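Local coordinates for flagellar basal body protein (Helicobacter pylori, PDB 5NPY) that probably forms part of the flagellar hook, the curved tubular joint that links the basal body rod to the filament, at residues Gly95-Pro101 with Asp119-Ala125; Ile507-Asn512 with Ser539-Gly545. All coordinates share one frame. Residue numbers count along the deposited sequence, not the author numbering.

Contact 1. Residues Gly95-Pro101 with Asp119-Ala125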
loop_
_atom_site.group_PDB
_atom_site.type_symbol
_atom_site.label_atom_id
_atom_site.label_comp_id
_atom_site.label_asym_id
_atom_site.label_seq_id
_atom_site.Cartn_x
_atom_site.Cartn_y
_atom_site.Cartn_z
ATOM N N GLY A 95 16.706 -10.779 -40.046
ATOM C CA GLY A 95 17.121 -9.557 -39.380
ATOM C C GLY A 95 18.575 -9.521 -38.950
ATOM O O GLY A 95 19.317 -10.498 -39.113
ATOM N N TRP A 96 18.986 -8.389 -38.378
ATOM C CA TRP A 96 20.389 -8.101 -38.131
ATOM C C TRP A 96 20.561 -7.405 -36.798
ATOM O O TRP A 96 19.736 -6.572 -36.413
ATOM C CB TRP A 96 20.971 -7.198 -39.219
ATOM C CG TRP A 96 20.751 -7.729 -40.590
ATOM C CD1 TRP A 96 19.652 -7.554 -41.382
ATOM C CD2 TRP A 96 21.654 -8.540 -41.331
ATOM N NE1 TRP A 96 19.819 -8.209 -42.574
ATOM C CE2 TRP A 96 21.042 -8.822 -42.566
ATOM C CE3 TRP A 96 22.924 -9.056 -41.070
ATOM C CZ2 TRP A 96 21.660 -9.591 -43.537
ATOM C CZ3 TRP A 96 23.535 -9.821 -42.037
ATOM C CH2 TRP A 96 22.902 -10.082 -43.253
ATOM N N PHE A 97 21.643 -7.749 -36.106
ATOM C CA PHE A 97 22.167 -6.873 -35.072
ATOM C C PHE A 97 22.628 -5.574 -35.718
ATOM O O PHE A 97 22.948 -5.532 -36.908
ATOM C CB PHE A 97 23.327 -7.547 -34.326
ATOM C CG PHE A 97 22.905 -8.731 -33.487
ATOM C CD1 PHE A 97 21.855 -8.624 -32.591
ATOM C CD2 PHE A 97 23.547 -9.955 -33.612
ATOM C CE1 PHE A 97 21.459 -9.704 -31.825
ATOM C CE2 PHE A 97 23.154 -11.045 -32.846
ATOM C CZ PHE A 97 22.108 -10.921 -31.956
ATOM N N VAL A 98 22.644 -4.502 -34.930
ATOM C CA VAL A 98 23.055 -3.183 -35.404
ATOM C C VAL A 98 24.243 -2.722 -34.591
ATOM O O VAL A 98 24.220 -2.803 -33.357
ATOM C CB VAL A 98 21.935 -2.146 -35.282
ATOM C CG1 VAL A 98 22.233 -1.008 -36.220
ATOM C CG2 VAL A 98 20.583 -2.788 -35.519
ATOM N N ILE A 99 25.270 -2.227 -35.277
ATOM C CA ILE A 99 26.495 -1.751 -34.642
ATOM C C ILE A 99 27.027 -0.538 -35.395
ATOM O O ILE A 99 26.617 -0.240 -36.518
ATOM C CB ILE A 99 27.587 -2.831 -34.581
ATOM C CG1 ILE A 99 28.087 -3.125 -35.985
ATOM C CG2 ILE A 99 27.073 -4.099 -33.900
ATOM C CD1 ILE A 99 29.154 -4.151 -35.982
ATOM N N GLY A 100 27.978 0.144 -34.768
ATOM C CA GLY A 100 28.538 1.357 -35.313
ATOM C C GLY A 100 29.823 1.741 -34.611
ATOM O O GLY A 100 30.117 1.273 -33.506
ATOM N N PRO A 101 30.612 2.615 -35.243
ATOM C CA PRO A 101 31.949 2.942 -34.724
ATOM C C PRO A 101 32.026 4.045 -33.674
ATOM O O PRO A 101 33.128 4.290 -33.159
ATOM C CB PRO A 101 32.686 3.384 -35.998
ATOM C CG PRO A 101 31.620 4.032 -36.814
ATOM C CD PRO A 101 30.367 3.219 -36.565
ATOM N N ASP A 119 28.486 6.164 -39.533
ATOM C CA ASP A 119 28.132 4.894 -40.076
ATOM C C ASP A 119 27.548 3.905 -39.115
ATOM O O ASP A 119 27.748 3.969 -37.928
ATOM C CB ASP A 119 29.351 4.344 -40.778
ATOM C CG ASP A 119 30.023 5.388 -41.595
ATOM O OD1 ASP A 119 31.188 5.215 -41.968
ATOM O OD2 ASP A 119 29.364 6.398 -41.859
ATOM N N ASN A 120 26.779 3.003 -39.685
ATOM C CA ASN A 120 26.154 1.941 -38.974
ATOM C C ASN A 120 26.334 0.709 -39.767
ATOM O O ASN A 120 26.358 0.734 -40.961
ATOM C CB ASN A 120 24.686 2.203 -38.835
ATOM C CG ASN A 120 24.390 2.986 -37.629
ATOM O OD1 ASN A 120 23.555 3.845 -37.641
ATOM N ND2 ASN A 120 25.121 2.721 -36.581
ATOM N N PHE A 121 26.494 -0.389 -39.087
ATOM C CA PHE A 121 26.679 -1.620 -39.768
ATOM C C PHE A 121 25.683 -2.625 -39.280
ATOM O O PHE A 121 25.053 -2.450 -38.288
ATOM C CB PHE A 121 28.083 -2.128 -39.509
ATOM C CG PHE A 121 29.141 -1.172 -39.917
ATOM C CD1 PHE A 121 29.208 -0.738 -41.207
ATOM C CD2 PHE A 121 30.025 -0.686 -39.015
ATOM C CE1 PHE A 121 30.150 0.155 -41.597
ATOM C CE2 PHE A 121 30.981 0.207 -39.391
ATOM C CZ PHE A 121 31.040 0.638 -40.683
ATOM N N LEU A 122 25.533 -3.680 -40.027
ATOM C CA LEU A 122 24.652 -4.773 -39.657
ATOM C C LEU A 122 25.469 -6.051 -39.542
ATOM O O LEU A 122 26.414 -6.254 -40.301
ATOM C CB LEU A 122 23.538 -4.937 -40.687
ATOM C CG LEU A 122 22.788 -3.622 -40.855
ATOM C CD1 LEU A 122 22.671 -3.282 -42.326
ATOM C CD2 LEU A 122 21.423 -3.692 -40.178
ATOM N N THR A 123 25.106 -6.908 -38.593
ATOM C CA THR A 123 25.830 -8.153 -38.385
ATOM C C THR A 123 24.874 -9.176 -37.802
ATOM O O THR A 123 23.878 -8.819 -37.168
ATOM C CB THR A 123 27.048 -7.977 -37.448
ATOM O OG1 THR A 123 27.673 -9.240 -37.224
ATOM C CG2 THR A 123 26.637 -7.421 -36.110
ATOM N N ARG A 124 25.178 -10.452 -38.030
ATOM C CA ARG A 124 24.524 -11.529 -37.307
ATOM C C ARG A 124 25.458 -12.189 -36.298
ATOM O O ARG A 124 25.049 -13.138 -35.621
ATOM C CB ARG A 124 23.952 -12.561 -38.292
ATOM C CG ARG A 124 22.802 -13.402 -37.716
ATOM C CD ARG A 124 22.213 -14.383 -38.736
ATOM N NE ARG A 124 21.153 -13.780 -39.532
ATOM C CZ ARG A 124 19.857 -13.922 -39.281
ATOM N NH1 ARG A 124 19.445 -14.660 -38.261
ATOM N NH2 ARG A 124 18.970 -13.328 -40.063
ATOM N N ALA A 125 26.690 -11.689 -36.154
ATOM C CA ALA A 125 27.608 -12.158 -35.115
ATOM C C ALA A 125 27.207 -11.568 -33.765
ATOM O O ALA A 125 27.168 -10.342 -33.604
ATOM C CB ALA A 125 29.048 -11.777 -35.453
HETATM O O HOH W 1 18.689 -11.628 -42.471
#

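Contact 2. Residues Ile507-Asn512 with Ser539-Gly545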
loop_
_atom_site.group_PDB
_atom_site.type_symbol
_atom_site.label_atom_id
_atom_site.label_comp_id
_atom_site.label_asym_id
_atom_site.label_seq_id
_atom_site.Cartn_x
_atom_site.Cartn_y
_atom_site.Cartn_z
ATOM N N ILE A 507 17.525 -4.622 -33.349
ATOM C CA ILE A 507 17.300 -5.593 -34.413
ATOM C C ILE A 507 16.653 -4.844 -35.568
ATOM O O ILE A 507 15.700 -4.087 -35.363
ATOM C CB ILE A 507 16.405 -6.769 -33.965
ATOM C CG1 ILE A 507 17.113 -7.644 -32.936
ATOM C CG2 ILE A 507 16.013 -7.633 -35.157
ATOM C CD1 ILE A 507 18.149 -8.585 -33.535
ATOM N N LEU A 508 17.173 -5.033 -36.772
ATOM C CA LEU A 508 16.620 -4.404 -37.963
ATOM C C LEU A 508 16.526 -5.439 -39.074
ATOM O O LEU A 508 17.406 -6.296 -39.213
ATOM C CB LEU A 508 17.463 -3.208 -38.432
ATOM C CG LEU A 508 17.567 -2.035 -37.452
ATOM C CD1 LEU A 508 18.691 -1.118 -37.862
ATOM C CD2 LEU A 508 16.253 -1.265 -37.378
ATOM N N ALA A 509 15.452 -5.361 -39.853
ATOM C CA ALA A 509 15.215 -6.258 -40.971
ATOM C C ALA A 509 15.063 -5.453 -42.254
ATOM O O ALA A 509 14.955 -4.223 -42.240
ATOM C CB ALA A 509 13.973 -7.128 -40.736
ATOM N N PHE A 510 15.057 -6.172 -43.371
ATOM C CA PHE A 510 14.917 -5.572 -44.684
ATOM C C PHE A 510 14.094 -6.502 -45.553
ATOM O O PHE A 510 14.102 -7.719 -45.359
ATOM C CB PHE A 510 16.267 -5.327 -45.353
ATOM C CG PHE A 510 17.213 -4.506 -44.531
ATOM C CD1 PHE A 510 18.009 -5.103 -43.564
ATOM C CD2 PHE A 510 17.318 -3.137 -44.736
ATOM C CE1 PHE A 510 18.887 -4.342 -42.811
ATOM C CE2 PHE A 510 18.195 -2.373 -43.988
ATOM C CZ PHE A 510 18.976 -2.974 -43.022
ATOM N N THR A 511 13.385 -5.919 -46.516
ATOM C CA THR A 511 12.652 -6.737 -47.472
ATOM C C THR A 511 13.559 -7.347 -48.533
ATOM O O THR A 511 13.107 -8.222 -49.281
ATOM C CB THR A 511 11.551 -5.916 -48.150
ATOM O OG1 THR A 511 12.135 -4.795 -48.835
ATOM C CG2 THR A 511 10.524 -5.431 -47.117
ATOM N N ASN A 512 14.822 -6.920 -48.614
ATOM C CA ASN A 512 15.765 -7.524 -49.557
ATOM C C ASN A 512 17.177 -7.465 -48.959
ATOM O O ASN A 512 17.924 -6.515 -49.199
ATOM C CB ASN A 512 15.713 -6.832 -50.908
ATOM C CG ASN A 512 16.608 -7.505 -51.915
ATOM O OD1 ASN A 512 16.725 -8.727 -51.906
ATOM N ND2 ASN A 512 17.275 -6.720 -52.763
ATOM N N SER A 539 18.369 -2.351 -50.382
ATOM C CA SER A 539 17.795 -3.349 -49.496
ATOM C C SER A 539 16.425 -2.931 -48.978
ATOM O O SER A 539 15.848 -3.629 -48.135
ATOM C CB SER A 539 18.741 -3.610 -48.323
ATOM O OG SER A 539 19.041 -2.402 -47.639
ATOM N N GLY A 540 15.894 -1.814 -49.470
ATOM C CA GLY A 540 14.755 -1.192 -48.832
ATOM C C GLY A 540 15.194 -0.486 -47.565
ATOM O O GLY A 540 16.337 -0.649 -47.124
ATOM N N ASN A 541 14.303 0.308 -46.977
ATOM C CA ASN A 541 14.613 0.982 -45.726
ATOM C C ASN A 541 14.598 -0.012 -44.566
ATOM O O ASN A 541 13.919 -1.045 -44.631
ATOM C CB ASN A 541 13.616 2.101 -45.459
ATOM C CG ASN A 541 13.834 3.288 -46.351
ATOM O OD1 ASN A 541 14.962 3.572 -46.743
ATOM N ND2 ASN A 541 12.756 3.994 -46.680
ATOM N N PRO A 542 15.337 0.276 -43.490
ATOM C CA PRO A 542 15.426 -0.689 -42.392
ATOM C C PRO A 542 14.108 -0.762 -41.650
ATOM O O PRO A 542 13.457 0.254 -41.401
ATOM C CB PRO A 542 16.544 -0.125 -41.511
ATOM C CG PRO A 542 16.475 1.344 -41.751
ATOM C CD PRO A 542 16.107 1.501 -43.204
ATOM N N ILE A 543 13.708 -1.980 -41.318
ATOM C CA ILE A 543 12.450 -2.231 -40.632
ATOM C C ILE A 543 12.760 -2.496 -39.162
ATOM O O ILE A 543 13.476 -3.453 -38.834
ATOM C CB ILE A 543 11.696 -3.407 -41.271
ATOM C CG1 ILE A 543 11.627 -3.234 -42.790
ATOM C CG2 ILE A 543 10.303 -3.549 -40.667
ATOM C CD1 ILE A 543 11.343 -4.533 -43.534
ATOM N N LEU A 544 12.246 -1.632 -38.284
ATOM C CA LEU A 544 12.427 -1.798 -36.847
ATOM C C LEU A 544 12.003 -3.198 -36.435
ATOM O O LEU A 544 10.942 -3.679 -36.837
ATOM C CB LEU A 544 11.609 -0.750 -36.094
ATOM C CG LEU A 544 12.091 -0.253 -34.731
ATOM C CD1 LEU A 544 13.389 0.499 -34.883
ATOM C CD2 LEU A 544 11.033 0.641 -34.096
ATOM N N GLY A 545 12.848 -3.855 -35.637
ATOM C CA GLY A 545 12.719 -5.289 -35.429
ATOM C C GLY A 545 11.480 -5.713 -34.672
ATOM O O GLY A 545 11.097 -6.886 -34.745
#

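Contact 1. Residues Gly95-Pro101 with Asp119-Ala125
Two short antiparallel strands, 97-100 and 121-123, pair here within the D1 domain of the FlgE/F/G hook and rod proteins. Their axes come within 4.7 Å, and their directions differ by 140°, so the pair is strongly twisted. Phe97 with Thr123 and Ile99 with Phe121 are hydrogen-bonded pairs; Val98 with Leu122, between them, is a non-hydrogen-bonded pair. Ile99 N donates to Phe121 O (3.0 Å), and Phe121 N donates to Ile99 O (2.6 Å). At the other pair Thr123 N reaches Phe97 O at 3.1 Å, while the return bond from Phe97 N to Thr123 O (2.7 Å) is weak, because its angle is poor. Asn120 ND2 adds a weak bond to Ile99 O (3.3 Å); Asn120 OD1 is hydrogen-bonded to Lys117 NZ.

Phe97, Ile99, Phe121 and Thr123 share one face of the sheet, where Ile99 CG1 lies 3.7 Å from Phe121 CB. Val98 and Leu122 lie on the other face. Trp96 CB packs on Leu122 CD2 at 3.7 Å. At the strand end Thr123 OG1 accepts from Ala125 N (2.8 Å), an ST turn, and also bonds Asn522 O. One water accepts from both Gly95 N (3.2 Å) and Arg124 NH2 (3.0 Å); Arg124 NH2 also donates to Gly93 O.

Strand 97-100 also pairs with strand 143-148, through backbone bonds of Val98 with Tyr145 and Gly100 with Tyr143. Leu122 is backbone-bonded to Tyr524, in strand 523-525. Phe97 meets Phe128 edge-to-face and touches strand 499-509, and Val98 packs on strand 107-109.

Contact 2. Residues Ile507-Asn512 with Ser539-Gly545
Strand 543-544 joins the end of strand 499-509 by a short antiparallel pairing, in the same sheet as strand 97-100 of the D1 domain. Ala509 and Ile543 form the hydrogen-bonded pair and satisfy each other's backbone: Ala509 N donates to Ile543 O (2.9 Å), and Ile543 N to Ala509 O (2.7 Å). Leu508 and Leu544 are the adjacent non-hydrogen-bonded pair. Their polar atoms turn outward: Leu508 N probably donates to Trp96 O, and Leu544 O takes a weak hydrogen bond from Lys553 NZ. Gly545 N reaches Ile507 O at 2.9 Å, but the bond is weak because its angle is only 119°. A side chain on Gly545 would clash with Ile507 O. At the far end Asn512 N makes a long, weak bond to Ser539 O (3.5 Å). Ser539 OG has a weak hydrogen bond to Pro537 O.

Side chains also meet between the two segments. Phe510 CE2 lies 3.7 Å from Pro542 CB, and the carbonyl Gly540 O sits at the ring edge, 3.6 Å from Phe510 CD2.

Gly545 continues by backbone hydrogen bonding to Lys553. Leu508, Pro542 and Leu544 pack on Ile109 of strand 107-109, and Ile507 touches Phe97 of strand 97-100.

In the fold
From the N terminus, contact 1 comes first and closes a short loop: 17 residues separate its segments, including strands 107-109 and 114-116. The chain then runs out through the other sheets of the molecule and returns in strand 499-509, where contact 2 opens. This closes a second loop of 26 residues, which holds strands 517-519 and 523-525, with 530-536 not modelled. The two follow in series and neither nest nor cross. The centres of contacts 1 and 2 are about 12 Å apart, and both reach the same sheet. Val98 CG2 packs on Leu508 CD1 at 3.4 Å. Early and late parts of the chain are thus tied together.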